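Local coordinates for TetR-like transcriptional regulator (Rhodococcus, PDB 3F1B), which probably binds DNA through an N-terminal helix-turn-helix and regulates transcription, as TetR-family proteins generally do, at residues A[169-173]-A[174-178]; A[182-185]-A[186-189]. One frame throughout, in Å; residues are numbered along the deposited sequence.

Contact 1 (A[169-173]-A[174-178]); sequences ADRVA and GGEIE
The carbonyl of R171 receives the amide of E176 at 3.0 Å between R171 O and E176 N. A weak, longer bond from I177 N reaches the same oxygen. One residue on, G175 N donates to V172 O across 2.8 Å, while G174 N still closes a helical bond to D170 O. Over this turn the R171 side chain bends at chi2 (-74°), bringing CD against the E176 carboxylate, with R171 CD to E176 OE1 at 3.6 Å. Guanidinium and carboxylate planes lie 10° apart, yet no N-H points at OE1; the salt bridge of R171 goes to D131 of the second subunit. An alanine here would be likely to leave D131 of the second subunit without its salt-bridge mate and the E176 carboxylate without the CD that lies on it. Closer to the backbone, R171 CB packs on I177 CG1 at 3.3 Å. Farther in, V172 CG2 packs on I177 CB (4.0 Å), the two side chains crossing at about a right angle. Positive phi at G175 (73°) suits glycine and turns the chain out of helix 153-173. The result is a Schellman motif, a classic way to end an alpha-helix.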
loop_
_atom_site.group_PDB
_atom_site.type_symbol
_atom_site.label_atom_id
_atom_site.label_comp_id
_atom_site.label_asym_id
_atom_site.label_seq_id
_atom_site.Cartn_x
_atom_site.Cartn_y
_atom_site.Cartn_z
ATOM N N ALA A 169 -6.695 8.210 2.904
ATOM C CA ALA A 169 -7.703 7.303 3.356
ATOM C C ALA A 169 -7.258 6.660 4.660
ATOM O O ALA A 169 -8.018 6.686 5.619
ATOM C CB ALA A 169 -7.983 6.254 2.299
ATOM N N ASP A 170 -6.043 6.123 4.723
ATOM C CA ASP A 170 -5.487 5.558 5.999
ATOM C C ASP A 170 -5.656 6.472 7.188
ATOM O O ASP A 170 -6.066 6.061 8.242
ATOM C CB ASP A 170 -3.977 5.321 5.897
ATOM C CG ASP A 170 -3.594 3.863 5.966
ATOM O OD1 ASP A 170 -4.508 3.005 6.087
ATOM O OD2 ASP A 170 -2.355 3.567 5.903
ATOM N N ARG A 171 -5.294 7.726 7.021
ATOM C CA ARG A 171 -5.446 8.686 8.088
ATOM C C ARG A 171 -6.925 9.052 8.342
ATOM O O ARG A 171 -7.299 9.262 9.482
ATOM C CB ARG A 171 -4.609 9.934 7.801
ATOM C CG ARG A 171 -3.122 9.670 7.802
ATOM C CD ARG A 171 -2.565 9.465 9.193
ATOM N NE ARG A 171 -1.343 8.654 9.125
ATOM C CZ ARG A 171 -0.110 9.054 9.475
ATOM N NH1 ARG A 171 0.142 10.284 9.952
ATOM N NH2 ARG A 171 0.892 8.195 9.354
ATOM N N VAL A 172 -7.742 9.155 7.300
ATOM C CA VAL A 172 -9.173 9.276 7.476
ATOM C C VAL A 172 -9.721 8.068 8.281
ATOM O O VAL A 172 -10.341 8.260 9.304
ATOM C CB VAL A 172 -9.909 9.463 6.117
ATOM C CG1 VAL A 172 -11.394 9.214 6.258
ATOM C CG2 VAL A 172 -9.629 10.838 5.560
ATOM N N ALA A 173 -9.448 6.834 7.869
ATOM C CA ALA A 173 -9.907 5.648 8.645
ATOM C C ALA A 173 -9.491 5.733 10.100
ATOM O O ALA A 173 -10.186 5.266 10.969
ATOM C CB ALA A 173 -9.383 4.362 8.044
ATOM N N GLY A 174 -8.340 6.323 10.381
ATOM C CA GLY A 174 -7.822 6.371 11.772
ATOM C C GLY A 174 -8.308 7.588 12.507
ATOM O O GLY A 174 -7.921 7.812 13.655
ATOM N N GLY A 175 -9.137 8.384 11.820
ATOM C CA GLY A 175 -9.819 9.562 12.381
ATOM C C GLY A 175 -8.919 10.763 12.623
ATOM O O GLY A 175 -9.269 11.681 13.362
ATOM N N GLU A 176 -7.739 10.729 12.020
ATOM C CA GLU A 176 -6.802 11.806 12.171
ATOM C C GLU A 176 -7.130 12.913 11.196
ATOM O O GLU A 176 -6.725 14.030 11.415
ATOM C CB GLU A 176 -5.377 11.310 11.981
ATOM C CG GLU A 176 -4.932 10.399 13.128
ATOM C CD GLU A 176 -3.927 9.345 12.669
ATOM O OE1 GLU A 176 -2.696 9.586 12.813
ATOM O OE2 GLU A 176 -4.366 8.287 12.135
ATOM N N ILE A 177 -7.865 12.619 10.118
ATOM C CA ILE A 177 -8.213 13.674 9.140
ATOM C C ILE A 177 -9.678 13.626 8.845
ATOM O O ILE A 177 -10.202 12.544 8.573
ATOM C CB ILE A 177 -7.530 13.496 7.736
ATOM C CG1 ILE A 177 -6.148 12.854 7.834
ATOM C CG2 ILE A 177 -7.575 14.815 6.935
ATOM C CD1 ILE A 177 -5.094 13.683 8.609
ATOM N N GLU A 178 -10.318 14.792 8.795
ATOM C CA GLU A 178 -11.728 14.882 8.372
ATOM C C GLU A 178 -11.900 14.632 6.883
ATOM O O GLU A 178 -11.015 14.974 6.077
ATOM C CB GLU A 178 -12.290 16.243 8.700
ATOM C CG GLU A 178 -13.052 16.301 9.968
ATOM C CD GLU A 178 -13.200 17.719 10.453
ATOM O OE1 GLU A 178 -13.014 18.646 9.648
ATOM O OE2 GLU A 178 -13.491 17.923 11.643
#

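Contact 2 (A[182-185]-A[186-189]); sequences AADL and LESL
A182 accepts the amide of L186, L186 N to A182 O at 3.1 Å, the first of four successive i to i+4 bonds in this length of alpha-helix. The same oxygen is brushed by the leucine's own side chain, with L186 CD2 at 3.6 Å from A182 O. A183 O next takes E187 N, and here the glutamate chain folds back alongside the turn: its CG lies beside its own backbone N (chi1 -69°), which sets E187 CG at 3.1 Å from A183 O. Beyond CG the chain runs extended, and OE1 passes near the A183 methyl. D184 bonds through its carbonyl to S188 N, while its carboxylate meets that of E187, D184 OD1 to E187 OE1 at 3.8 Å with the two planes 61° apart. Two acids this close would be expected to repel if both are ionised, which may raise the proton affinity of one of them. L185 completes the series with L189 N to L185 O at 3.0 Å, and L189 CB rests on the same carbonyl oxygen at 3.3 Å. With CG anti to the backbone N (chi1 172°), the L185 side chain leaves the turn to pack on L156 of the second subunit, and L189 meets L189 of that subunit. On other flanks of the turn, A182 and L186 face V168, V172 and A164 of helix 153-173, whereas A183 and E187 lie against E96 of helix 87-104, and L186 also touches L95 there.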
loop_
_atom_site.group_PDB
_atom_site.type_symbol
_atom_site.label_atom_id
_atom_site.label_comp_id
_atom_site.label_asym_id
_atom_site.label_seq_id
_atom_site.Cartn_x
_atom_site.Cartn_y
_atom_site.Cartn_z
ATOM N N ALA A 182 -9.577 16.071 3.810
ATOM C CA ALA A 182 -8.912 15.091 2.971
ATOM C C ALA A 182 -9.351 15.265 1.524
ATOM O O ALA A 182 -8.514 15.339 0.658
ATOM C CB ALA A 182 -9.223 13.716 3.456
ATOM N N ALA A 183 -10.660 15.382 1.258
ATOM C CA ALA A 183 -11.139 15.478 -0.132
ATOM C C ALA A 183 -10.652 16.755 -0.751
ATOM O O ALA A 183 -10.381 16.806 -1.932
ATOM C CB ALA A 183 -12.649 15.424 -0.208
ATOM N N ASP A 184 -10.533 17.787 0.067
ATOM C CA ASP A 184 -10.018 19.079 -0.382
ATOM C C ASP A 184 -8.596 19.005 -0.924
ATOM O O ASP A 184 -8.313 19.507 -2.015
ATOM C CB ASP A 184 -10.076 20.077 0.775
ATOM C CG ASP A 184 -11.409 20.802 0.841
ATOM O OD1 ASP A 184 -12.218 20.634 -0.101
ATOM O OD2 ASP A 184 -11.659 21.562 1.822
ATOM N N LEU A 185 -7.720 18.365 -0.137
ATOM C CA LEU A 185 -6.332 18.219 -0.500
ATOM C C LEU A 185 -6.174 17.403 -1.775
ATOM O O LEU A 185 -5.358 17.730 -2.647
ATOM C CB LEU A 185 -5.576 17.516 0.623
ATOM C CG LEU A 185 -4.141 17.175 0.200
ATOM C CD1 LEU A 185 -3.429 18.455 -0.255
ATOM C CD2 LEU A 185 -3.378 16.491 1.315
ATOM N N LEU A 186 -6.947 16.335 -1.879
ATOM C CA LEU A 186 -6.876 15.487 -3.044
ATOM C C LEU A 186 -7.436 16.155 -4.293
ATOM O O LEU A 186 -6.956 15.877 -5.394
ATOM C CB LEU A 186 -7.617 14.187 -2.759
ATOM C CG LEU A 186 -6.848 12.958 -2.206
ATOM C CD1 LEU A 186 -5.329 13.076 -1.934
ATOM C CD2 LEU A 186 -7.604 12.266 -1.058
ATOM N N GLU A 187 -8.448 17.014 -4.149
ATOM C CA GLU A 187 -8.974 17.671 -5.333
ATOM C C GLU A 187 -7.908 18.588 -5.914
ATOM O O GLU A 187 -7.739 18.654 -7.135
ATOM C CB GLU A 187 -10.228 18.513 -5.059
ATOM C CG GLU A 187 -11.474 17.739 -4.717
ATOM C CD GLU A 187 -12.581 18.653 -4.224
ATOM O OE1 GLU A 187 -13.127 18.404 -3.104
ATOM O OE2 GLU A 187 -12.891 19.631 -4.960
ATOM N N SER A 188 -7.206 19.323 -5.057
ATOM C CA SER A 188 -6.275 20.311 -5.613
ATOM C C SER A 188 -4.920 19.700 -6.034
ATOM O O SER A 188 -4.292 20.150 -6.976
ATOM C CB SER A 188 -6.109 21.505 -4.678
ATOM O OG SER A 188 -5.399 21.130 -3.517
ATOM N N LEU A 189 -4.484 18.666 -5.343
ATOM C CA LEU A 189 -3.375 17.877 -5.837
ATOM C C LEU A 189 -3.649 17.451 -7.284
ATOM O O LEU A 189 -2.754 17.441 -8.113
ATOM C CB LEU A 189 -3.230 16.665 -4.946
ATOM C CG LEU A 189 -2.203 15.577 -5.196
ATOM C CD1 LEU A 189 -2.104 14.787 -3.914
ATOM C CD2 LEU A 189 -2.540 14.656 -6.380
#

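Overall arrangement
The two contacts follow in series: contact 1 ends helix 153-173, and contact 2 lies in helix 179-196, which starts directly after the turn. Their centres are about 14 Å apart, but they meet at A182, whose CB lies 3.6 Å from V172 CG2, while I177 CG2 is 3.9 Å from A182 N. The reversal at 174-178 thus lays the second helix back on the first. Both sit in the C-terminal domain, well removed in sequence from the predicted helix-turn-helix at 36-55, and both reach the second subunit: contact 1 by a salt bridge, contact 2 by leucine packing. Together they illustrate how consecutive helices can share a hydrophobic seam while contributing to a dimer interface.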